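Local coordinates for Cyp101j2 (Sphingobium yanoikuyae, PDB 5KYO), which binds haem as a cytochrome P450 monooxygenase and probably hydroxylates the monoterpene 1,8-cineole, at residues 162-167 and 398-403; 402-407 and 425-430; 41-46 and 70-75. One frame throughout, in Å; residues are numbered along the deposited sequence.

Contact 1: 162-167 and 398-403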
loop_
_atom_site.group_PDB
_atom_site.type_symbol
_atom_site.label_atom_id
_atom_site.label_comp_id
_atom_site.label_asym_id
_atom_site.label_seq_id
_atom_site.Cartn_x
_atom_site.Cartn_y
_atom_site.Cartn_z
ATOM N N GLU A 162 0.324 -5.705 -25.321
ATOM C CA GLU A 162 0.266 -6.225 -26.681
ATOM C C GLU A 162 -0.052 -7.714 -26.659
ATOM O O GLU A 162 -0.658 -8.247 -27.599
ATOM C CB GLU A 162 1.565 -5.949 -27.430
ATOM C CG GLU A 162 1.743 -4.493 -27.746
ATOM C CD GLU A 162 0.666 -3.958 -28.679
ATOM O OE1 GLU A 162 0.081 -4.743 -29.459
ATOM O OE2 GLU A 162 0.415 -2.739 -28.638
ATOM N N GLY A 163 0.323 -8.361 -25.557
ATOM C CA GLY A 163 0.048 -9.768 -25.332
ATOM C C GLY A 163 -1.429 -10.116 -25.403
ATOM O O GLY A 163 -1.814 -11.008 -26.152
ATOM N N PHE A 164 -2.268 -9.414 -24.641
ATOM C CA PHE A 164 -3.675 -9.783 -24.594
ATOM C C PHE A 164 -4.605 -8.905 -25.430
ATOM O O PHE A 164 -5.792 -9.192 -25.512
ATOM C CB PHE A 164 -4.190 -9.833 -23.138
ATOM C CG PHE A 164 -3.807 -8.645 -22.267
ATOM C CD1 PHE A 164 -4.336 -7.383 -22.490
ATOM C CD2 PHE A 164 -2.967 -8.824 -21.176
ATOM C CE1 PHE A 164 -3.999 -6.304 -21.666
ATOM C CE2 PHE A 164 -2.625 -7.760 -20.349
ATOM C CZ PHE A 164 -3.136 -6.500 -20.591
ATOM N N ARG A 165 -4.073 -7.838 -26.016
ATOM C CA ARG A 165 -4.887 -6.921 -26.819
ATOM C C ARG A 165 -5.731 -7.632 -27.891
ATOM O O ARG A 165 -6.928 -7.326 -28.032
ATOM C CB ARG A 165 -3.986 -5.845 -27.467
ATOM C CG ARG A 165 -4.763 -4.749 -28.236
ATOM C CD ARG A 165 -3.797 -3.739 -28.866
ATOM N NE ARG A 165 -4.480 -2.582 -29.464
ATOM C CZ ARG A 165 -4.919 -2.537 -30.719
ATOM N NH1 ARG A 165 -4.774 -3.594 -31.516
ATOM N NH2 ARG A 165 -5.536 -1.445 -31.167
ATOM N N PRO A 166 -5.139 -8.586 -28.638
ATOM C CA PRO A 166 -5.961 -9.189 -29.695
ATOM C C PRO A 166 -7.064 -10.098 -29.176
ATOM O O PRO A 166 -7.914 -10.486 -29.971
ATOM C CB PRO A 166 -4.954 -9.991 -30.530
ATOM C CG PRO A 166 -3.745 -10.146 -29.689
ATOM C CD PRO A 166 -3.712 -8.969 -28.753
ATOM N N LYS A 167 -7.051 -10.413 -27.883
ATOM C CA LYS A 167 -8.072 -11.281 -27.283
ATOM C C LYS A 167 -9.358 -10.547 -26.967
ATOM O O LYS A 167 -10.394 -11.180 -26.801
ATOM C CB LYS A 167 -7.543 -11.927 -26.001
ATOM C CG LYS A 167 -6.343 -12.821 -26.217
ATOM C CD LYS A 167 -5.801 -13.334 -24.879
ATOM C CE LYS A 167 -4.527 -14.121 -25.066
ATOM N NZ LYS A 167 -3.961 -14.605 -23.773
ATOM N N ALA A 398 -2.987 4.516 -25.014
ATOM C CA ALA A 398 -2.501 4.560 -26.391
ATOM C C ALA A 398 -3.018 3.371 -27.206
ATOM O O ALA A 398 -3.223 3.498 -28.425
ATOM C CB ALA A 398 -0.979 4.590 -26.440
ATOM N N ARG A 399 -3.212 2.236 -26.535
ATOM C CA ARG A 399 -3.470 0.951 -27.180
ATOM C C ARG A 399 -4.899 0.413 -27.053
ATOM O O ARG A 399 -5.398 -0.222 -27.976
ATOM C CB ARG A 399 -2.497 -0.115 -26.630
ATOM C CG ARG A 399 -1.025 0.215 -26.923
ATOM C CD ARG A 399 0.003 -0.691 -26.232
ATOM N NE ARG A 399 1.313 -0.484 -26.879
ATOM C CZ ARG A 399 2.086 0.554 -26.608
ATOM N NH1 ARG A 399 1.677 1.423 -25.693
ATOM N NH2 ARG A 399 3.249 0.743 -27.240
ATOM N N ILE A 400 -5.515 0.614 -25.890
ATOM C CA ILE A 400 -6.896 0.216 -25.607
ATOM C C ILE A 400 -7.621 1.416 -25.001
ATOM O O ILE A 400 -7.821 1.492 -23.794
ATOM C CB ILE A 400 -6.951 -1.014 -24.648
ATOM C CG1 ILE A 400 -6.053 -2.146 -25.184
ATOM C CG2 ILE A 400 -8.387 -1.507 -24.450
ATOM C CD1 ILE A 400 -5.733 -3.248 -24.167
ATOM N N PRO A 401 -8.000 2.381 -25.864
ATOM C CA PRO A 401 -8.611 3.630 -25.414
ATOM C C PRO A 401 -9.960 3.365 -24.771
ATOM O O PRO A 401 -10.315 4.082 -23.830
ATOM C CB PRO A 401 -8.761 4.445 -26.703
ATOM C CG PRO A 401 -8.698 3.433 -27.820
ATOM C CD PRO A 401 -7.761 2.373 -27.318
ATOM N N GLU A 402 -10.667 2.347 -25.260
ATOM C CA GLU A 402 -12.062 2.128 -24.890
ATOM C C GLU A 402 -12.298 0.689 -24.426
ATOM O O GLU A 402 -12.031 -0.278 -25.133
ATOM C CB GLU A 402 -12.992 2.485 -26.056
ATOM C CG GLU A 402 -14.504 2.095 -25.847
ATOM C CD GLU A 402 -15.256 2.950 -24.833
ATOM O OE1 GLU A 402 -14.742 4.001 -24.424
ATOM O OE2 GLU A 402 -16.393 2.560 -24.438
ATOM N N PHE A 403 -12.824 0.564 -23.222
ATOM C CA PHE A 403 -12.971 -0.723 -22.586
ATOM C C PHE A 403 -14.021 -0.594 -21.496
ATOM O O PHE A 403 -14.420 0.515 -21.166
ATOM C CB PHE A 403 -11.630 -1.189 -21.994
ATOM C CG PHE A 403 -10.979 -0.163 -21.099
ATOM C CD1 PHE A 403 -10.247 0.882 -21.637
ATOM C CD2 PHE A 403 -11.114 -0.245 -19.717
ATOM C CE1 PHE A 403 -9.666 1.825 -20.822
ATOM C CE2 PHE A 403 -10.516 0.690 -18.892
ATOM C CZ PHE A 403 -9.800 1.728 -19.439
#
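Arg165 reaches across to the backbone carbonyl of Arg399, an acceptor near the end of helix 382-399. Arg165 NE lies 2.9 Å from Arg399 O in a nearly straight bond (164° at the hydrogen). The oxygen sits at the edge of the guanidinium and almost in its plane, whereas NE stands 36° out of the carbonyl plane. Arg165 NH2 adds a weak second bond at 3.4 Å to the same Arg399 O. The reach depends on an extended side chain whose CG is anti to the backbone N (chi1 -175°), and on the way Arg165 CG passes 4.2 Å from Ile400 CG1. A positive group at this carbonyl end of a helix is likely to be favoured electrostatically.

The Arg399 side chain has two acidic partners. Its NE makes a salt bridge with Glu162 OE2 at 3.0 Å; the hydrogen bond within it is bent and weak, and the two side chains cross at about a right angle. Arg399 NH1 pairs with Glu395, one turn back in its own helix. Alongside these polar groups, Ile400 CD1 meets the edge of the Phe164 ring, 4.3 Å from CE1. The contact is thus a partly buried junction of the P450 fold, joining the last turn of helix 149-164 and the residues after it to the C-terminal part of the long helix 382-399, which in this family follows the haem-ligating cysteine loop.

Contact 2: 402-407 and 425-430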
loop_
_atom_site.group_PDB
_atom_site.type_symbol
_atom_site.label_atom_id
_atom_site.label_comp_id
_atom_site.label_asym_id
_atom_site.label_seq_id
_atom_site.Cartn_x
_atom_site.Cartn_y
_atom_site.Cartn_z
ATOM N N GLU A 402 -10.667 2.347 -25.260
ATOM C CA GLU A 402 -12.062 2.128 -24.890
ATOM C C GLU A 402 -12.298 0.689 -24.426
ATOM O O GLU A 402 -12.031 -0.278 -25.133
ATOM C CB GLU A 402 -12.992 2.485 -26.056
ATOM C CG GLU A 402 -14.504 2.095 -25.847
ATOM C CD GLU A 402 -15.256 2.950 -24.833
ATOM O OE1 GLU A 402 -14.742 4.001 -24.424
ATOM O OE2 GLU A 402 -16.393 2.560 -24.438
ATOM N N PHE A 403 -12.824 0.564 -23.222
ATOM C CA PHE A 403 -12.971 -0.723 -22.586
ATOM C C PHE A 403 -14.021 -0.594 -21.496
ATOM O O PHE A 403 -14.420 0.515 -21.166
ATOM C CB PHE A 403 -11.630 -1.189 -21.994
ATOM C CG PHE A 403 -10.979 -0.163 -21.099
ATOM C CD1 PHE A 403 -10.247 0.882 -21.637
ATOM C CD2 PHE A 403 -11.114 -0.245 -19.717
ATOM C CE1 PHE A 403 -9.666 1.825 -20.822
ATOM C CE2 PHE A 403 -10.516 0.690 -18.892
ATOM C CZ PHE A 403 -9.800 1.728 -19.439
ATOM N N ARG A 404 -14.422 -1.720 -20.922
ATOM C CA ARG A 404 -15.337 -1.699 -19.789
ATOM C C ARG A 404 -15.287 -3.036 -19.070
ATOM O O ARG A 404 -14.674 -3.971 -19.554
ATOM C CB ARG A 404 -16.761 -1.408 -20.259
ATOM C CG ARG A 404 -17.362 -2.568 -21.035
ATOM C CD ARG A 404 -18.866 -2.429 -21.193
ATOM N NE ARG A 404 -19.484 -3.703 -21.568
ATOM C CZ ARG A 404 -20.793 -3.879 -21.748
ATOM N NH1 ARG A 404 -21.615 -2.850 -21.601
ATOM N NH2 ARG A 404 -21.271 -5.074 -22.092
ATOM N N ILE A 405 -15.932 -3.132 -17.915
ATOM C CA ILE A 405 -16.052 -4.424 -17.244
ATOM C C ILE A 405 -16.819 -5.374 -18.141
ATOM O O ILE A 405 -17.813 -4.965 -18.730
ATOM C CB ILE A 405 -16.792 -4.309 -15.887
ATOM C CG1 ILE A 405 -16.135 -3.249 -14.995
ATOM C CG2 ILE A 405 -16.822 -5.679 -15.198
ATOM C CD1 ILE A 405 -14.729 -3.600 -14.564
ATOM N N GLU A 406 -16.384 -6.626 -18.253
ATOM C CA GLU A 406 -17.102 -7.564 -19.106
ATOM C C GLU A 406 -18.533 -7.682 -18.616
ATOM O O GLU A 406 -18.770 -7.823 -17.414
ATOM C CB GLU A 406 -16.440 -8.936 -19.141
ATOM C CG GLU A 406 -17.124 -9.922 -20.103
ATOM C CD GLU A 406 -16.245 -11.129 -20.407
ATOM O OE1 GLU A 406 -16.008 -11.941 -19.497
ATOM O OE2 GLU A 406 -15.776 -11.264 -21.552
ATOM N N ASP A 407 -19.458 -7.569 -19.571
ATOM C CA ASP A 407 -20.895 -7.630 -19.351
ATOM C C ASP A 407 -21.349 -6.564 -18.365
ATOM O O ASP A 407 -22.452 -6.643 -17.804
ATOM C CB ASP A 407 -21.278 -9.039 -18.893
ATOM C CG ASP A 407 -20.948 -10.099 -19.948
ATOM O OD1 ASP A 407 -21.182 -9.828 -21.147
ATOM O OD2 ASP A 407 -20.450 -11.189 -19.597
ATOM N N VAL A 425 -12.757 -8.677 -15.030
ATOM C CA VAL A 425 -12.422 -8.877 -16.422
ATOM C C VAL A 425 -12.791 -7.616 -17.198
ATOM O O VAL A 425 -13.892 -7.051 -17.018
ATOM C CB VAL A 425 -13.159 -10.121 -16.986
ATOM C CG1 VAL A 425 -13.079 -10.190 -18.504
ATOM C CG2 VAL A 425 -12.586 -11.397 -16.353
ATOM N N LEU A 426 -11.859 -7.168 -18.033
ATOM C CA LEU A 426 -12.088 -6.042 -18.932
ATOM C C LEU A 426 -12.277 -6.556 -20.343
ATOM O O LEU A 426 -11.745 -7.590 -20.691
ATOM C CB LEU A 426 -10.921 -5.060 -18.903
ATOM C CG LEU A 426 -10.607 -4.320 -17.602
ATOM C CD1 LEU A 426 -9.417 -3.376 -17.804
ATOM C CD2 LEU A 426 -11.846 -3.559 -17.119
ATOM N N GLU A 427 -13.060 -5.835 -21.141
ATOM C CA GLU A 427 -13.317 -6.204 -22.527
ATOM C C GLU A 427 -13.233 -4.958 -23.371
ATOM O O GLU A 427 -13.510 -3.852 -22.891
ATOM C CB GLU A 427 -14.691 -6.868 -22.695
ATOM C CG GLU A 427 -15.861 -5.971 -22.346
ATOM C CD GLU A 427 -17.220 -6.600 -22.686
ATOM O OE1 GLU A 427 -17.271 -7.521 -23.525
ATOM O OE2 GLU A 427 -18.242 -6.185 -22.095
ATOM N N TRP A 428 -12.835 -5.141 -24.629
ATOM C CA TRP A 428 -12.676 -4.036 -25.582
ATOM C C TRP A 428 -12.950 -4.530 -26.994
ATOM O O TRP A 428 -12.865 -5.728 -27.253
ATOM C CB TRP A 428 -11.261 -3.431 -25.500
ATOM C CG TRP A 428 -10.174 -4.405 -25.617
ATOM C CD1 TRP A 428 -9.525 -4.811 -26.769
ATOM C CD2 TRP A 428 -9.502 -5.087 -24.536
ATOM N NE1 TRP A 428 -8.532 -5.711 -26.451
ATOM C CE2 TRP A 428 -8.506 -5.897 -25.097
ATOM C CE3 TRP A 428 -9.684 -5.080 -23.150
ATOM C CZ2 TRP A 428 -7.669 -6.714 -24.317
ATOM C CZ3 TRP A 428 -8.860 -5.890 -22.376
ATOM C CH2 TRP A 428 -7.873 -6.699 -22.963
ATOM N N PRO A 429 -13.294 -3.611 -27.915
ATOM C CA PRO A 429 -13.502 -4.042 -29.296
ATOM C C PRO A 429 -12.186 -4.449 -29.958
ATOM O O PRO A 429 -11.154 -3.839 -29.699
ATOM C CB PRO A 429 -14.130 -2.804 -29.965
ATOM C CG PRO A 429 -13.669 -1.657 -29.141
ATOM C CD PRO A 429 -13.600 -2.178 -27.731
ATOM N N VAL A 430 -12.275 -5.501 -30.772
ATOM C CA VAL A 430 -11.200 -6.172 -31.502
ATOM C C VAL A 430 -9.894 -6.250 -30.734
ATOM O O VAL A 430 -9.780 -7.065 -29.812
ATOM C CB VAL A 430 -11.009 -5.511 -32.865
ATOM C CG1 VAL A 430 -9.974 -6.209 -33.673
ATOM C CG2 VAL A 430 -12.286 -5.624 -33.591
HETATM O O HOH W 1 -16.128 -10.136 -23.771
#
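Arg404 and Glu427 both set CG between the backbone N and carbonyl carbon (chi1 70° and 63°), and both chains then run extended, side by side and pointing the same way. This brings Arg404 NE to 2.8 Å from Glu427 OE2, with the oxygen in the guanidinium plane and a straight bond of 163°. Arg404 NH2 also donates to Glu427 OE2, at 3.2 Å, making a side-on grip on one oxygen. A third donor, the backbone Asp407 N, reaches Glu427 OE2 at 3.1 Å from above the carboxylate plane. Replacing Glu427 by alanine removes the shared acceptor, which would probably leave the Arg404 guanidinium without its charge mate and Asp407 N without this partner.

The backbones pair in an antiparallel ladder. Arg404 and Glu427 are a hydrogen-bonded pair, Arg404 N to Glu427 O being 3.0 Å and Glu427 N to Arg404 O 2.9 Å, and Glu406 N extends the ladder to Val425 O at 2.8 Å. Glu406, whose carboxylate pairs with Arg169, lays its CB against Val425 CG1. Leu426 splits its methyls, CD2 to Ile405 CD1 and CD1 to Phe403 CD2 (4.0 Å).

Strand 425-427 is the middle of a three-stranded sheet, between 404-405 and 169-171, with Leu426 bonded through its backbone to Cys170. Phe403, Ile405 and Leu426 rest on helix 273-288.

Contact 3: 41-46 and 70-75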
loop_
_atom_site.group_PDB
_atom_site.type_symbol
_atom_site.label_atom_id
_atom_site.label_comp_id
_atom_site.label_asym_id
_atom_site.label_seq_id
_atom_site.Cartn_x
_atom_site.Cartn_y
_atom_site.Cartn_z
ATOM N N ALA A 41 -18.521 0.228 26.870
ATOM C CA ALA A 41 -19.334 -0.522 25.921
ATOM C C ALA A 41 -20.021 0.423 24.937
ATOM O O ALA A 41 -20.576 -0.006 23.929
ATOM C CB ALA A 41 -20.356 -1.373 26.660
ATOM N N ASP A 42 -19.977 1.714 25.247
ATOM C CA ASP A 42 -20.491 2.748 24.363
ATOM C C ASP A 42 -19.623 2.889 23.107
ATOM O O ASP A 42 -20.065 3.439 22.097
ATOM C CB ASP A 42 -20.563 4.084 25.105
ATOM C CG ASP A 42 -21.354 5.134 24.348
ATOM O OD1 ASP A 42 -22.146 4.757 23.456
ATOM O OD2 ASP A 42 -21.199 6.336 24.659
ATOM N N ARG A 43 -18.391 2.391 23.168
ATOM C CA ARG A 43 -17.476 2.501 22.031
ATOM C C ARG A 43 -17.256 1.178 21.301
ATOM O O ARG A 43 -16.372 1.070 20.454
ATOM C CB ARG A 43 -16.133 3.068 22.491
ATOM C CG ARG A 43 -16.281 4.397 23.217
ATOM C CD ARG A 43 -15.181 5.363 22.843
ATOM N NE ARG A 43 -15.245 6.596 23.622
ATOM C CZ ARG A 43 -14.452 7.640 23.421
ATOM N NH1 ARG A 43 -13.541 7.599 22.461
ATOM N NH2 ARG A 43 -14.570 8.727 24.171
ATOM N N VAL A 44 -18.076 0.181 21.617
ATOM C CA VAL A 44 -17.999 -1.135 20.978
ATOM C C VAL A 44 -18.699 -1.179 19.606
ATOM O O VAL A 44 -19.818 -0.667 19.468
ATOM C CB VAL A 44 -18.608 -2.204 21.906
ATOM C CG1 VAL A 44 -18.642 -3.558 21.224
ATOM C CG2 VAL A 44 -17.811 -2.271 23.190
ATOM N N PHE A 45 -18.040 -1.780 18.606
ATOM C CA PHE A 45 -18.592 -1.894 17.251
ATOM C C PHE A 45 -18.000 -3.113 16.532
ATOM O O PHE A 45 -16.960 -3.628 16.934
ATOM C CB PHE A 45 -18.387 -0.558 16.496
ATOM C CG PHE A 45 -17.030 -0.378 15.861
ATOM C CD1 PHE A 45 -16.906 0.004 14.526
ATOM C CD2 PHE A 45 -15.879 -0.615 16.592
ATOM C CE1 PHE A 45 -15.675 0.191 13.961
ATOM C CE2 PHE A 45 -14.655 -0.435 16.027
ATOM C CZ PHE A 45 -14.542 -0.038 14.710
ATOM N N ASP A 46 -18.717 -3.604 15.522
ATOM C CA ASP A 46 -18.455 -4.915 14.921
ATOM C C ASP A 46 -17.597 -4.798 13.674
ATOM O O ASP A 46 -18.095 -4.843 12.545
ATOM C CB ASP A 46 -19.790 -5.617 14.619
ATOM C CG ASP A 46 -19.616 -7.034 14.068
ATOM O OD1 ASP A 46 -18.477 -7.550 14.057
ATOM O OD2 ASP A 46 -20.632 -7.646 13.662
ATOM N N ALA A 70 -20.719 5.536 13.647
ATOM C CA ALA A 70 -19.946 5.443 14.886
ATOM C C ALA A 70 -20.172 6.609 15.844
ATOM O O ALA A 70 -19.885 7.759 15.507
ATOM C CB ALA A 70 -18.465 5.326 14.563
ATOM N N PRO A 71 -20.656 6.300 17.064
ATOM C CA PRO A 71 -20.943 7.245 18.156
ATOM C C PRO A 71 -19.740 8.072 18.612
ATOM O O PRO A 71 -19.928 9.140 19.197
ATOM C CB PRO A 71 -21.409 6.333 19.298
ATOM C CG PRO A 71 -21.874 5.097 18.634
ATOM C CD PRO A 71 -21.021 4.920 17.425
ATOM N N HIS A 72 -18.529 7.578 18.365
ATOM C CA HIS A 72 -17.311 8.301 18.720
ATOM C C HIS A 72 -16.263 8.203 17.612
ATOM O O HIS A 72 -16.259 7.240 16.851
ATOM C CB HIS A 72 -16.723 7.763 20.025
ATOM C CG HIS A 72 -17.665 7.829 21.184
ATOM N ND1 HIS A 72 -17.692 8.892 22.060
ATOM C CD2 HIS A 72 -18.616 6.965 21.611
ATOM C CE1 HIS A 72 -18.618 8.680 22.979
ATOM N NE2 HIS A 72 -19.194 7.517 22.729
ATOM N N PRO A 73 -15.378 9.209 17.522
ATOM C CA PRO A 73 -14.228 9.175 16.612
ATOM C C PRO A 73 -13.314 7.976 16.870
ATOM O O PRO A 73 -12.637 7.505 15.955
ATOM C CB PRO A 73 -13.497 10.482 16.926
ATOM C CG PRO A 73 -14.552 11.386 17.434
ATOM C CD PRO A 73 -15.495 10.509 18.203
ATOM N N LEU A 74 -13.290 7.493 18.108
ATOM C CA LEU A 74 -12.460 6.348 18.446
ATOM C C LEU A 74 -13.335 5.233 18.974
ATOM O O LEU A 74 -13.892 5.344 20.062
ATOM C CB LEU A 74 -11.391 6.728 19.480
ATOM C CG LEU A 74 -10.288 5.694 19.745
ATOM C CD1 LEU A 74 -9.236 5.732 18.649
ATOM C CD2 LEU A 74 -9.625 5.887 21.106
ATOM N N MET A 75 -13.462 4.162 18.202
ATOM C CA MET A 75 -14.249 3.003 18.621
ATOM C C MET A 75 -13.335 1.813 18.904
ATOM O O MET A 75 -12.126 1.877 18.666
ATOM C CB MET A 75 -15.288 2.631 17.548
ATOM C CG MET A 75 -16.313 3.720 17.258
ATOM S SD MET A 75 -17.465 3.983 18.640
ATOM C CE MET A 75 -18.515 2.557 18.433
HETATM O O HOH W 2 -13.405 9.655 20.570
#
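Arg43 runs along the 70-75 segment from Met75 to His72, touching something at nearly every atom. Its CB lies 4.2 Å from Met75 SD, and CG comes 3.8 Å from His72 CD2. A bend at chi2 (-140°, away from a staggered value) then carries the chain over the imidazole, and CD passes 3.1 Å from Leu74 O. NE and CZ lie over one face of the His72 ring: guanidinium and imidazole are stacked, centres 4.1 Å apart and planes only 6° from parallel. At the tip, NH1 makes a weak bond to Leu74 O at 3.3 Å, while NH2 donates to the carbonyl of Glu330.

The ring under Arg43 is itself fixed at its edge. His72 NE2 donates to Asp42 OD2 at 3.0 Å, almost straight (169°) and within the ring plane, although it meets the oxygen from well above the carboxylate plane. Beyond Arg43, Met75 CB sits over one face of the Phe45 ring, 3.7 Å from its centroid in a CH-pi contact. The methionine chain folds back so that CE lies against the Arg43 carbonyl.

The 41-46 segment precedes helix 59-69 and lies along strand 74-77, an outermost strand of the five-stranded sheet; Arg43 and Phe45 bond through their backbones to Trp76. Leu74 turns to Val332 and helix 89-97, and Phe45 also reaches Val85 of neighbouring strand 83-86.

All three contacts are partly buried and lie well away from the chain's centre. Contacts 1 and 2 are neighbours, with centres about 9 Å apart: helix 382-399 is followed, after a short loop, by strand 404-405, Glu402 and Phe403 belong to both, and Trp428 of contact 2 probably bonds through NE1 to Arg165 O of contact 1. Contact 3 stands apart, its centre about 47 Å from that of contact 1 and on the opposite side of the chain's centre. The chemistry follows the elements joined: arginine side chains bonding at a helix end in contact 1, a strand ladder topped by a salt bridge in contact 2, and guanidinium-imidazole stacking, a His-carboxylate hydrogen bond and a CH-pi contact between a loop and an outermost strand with its lead-in in contact 3.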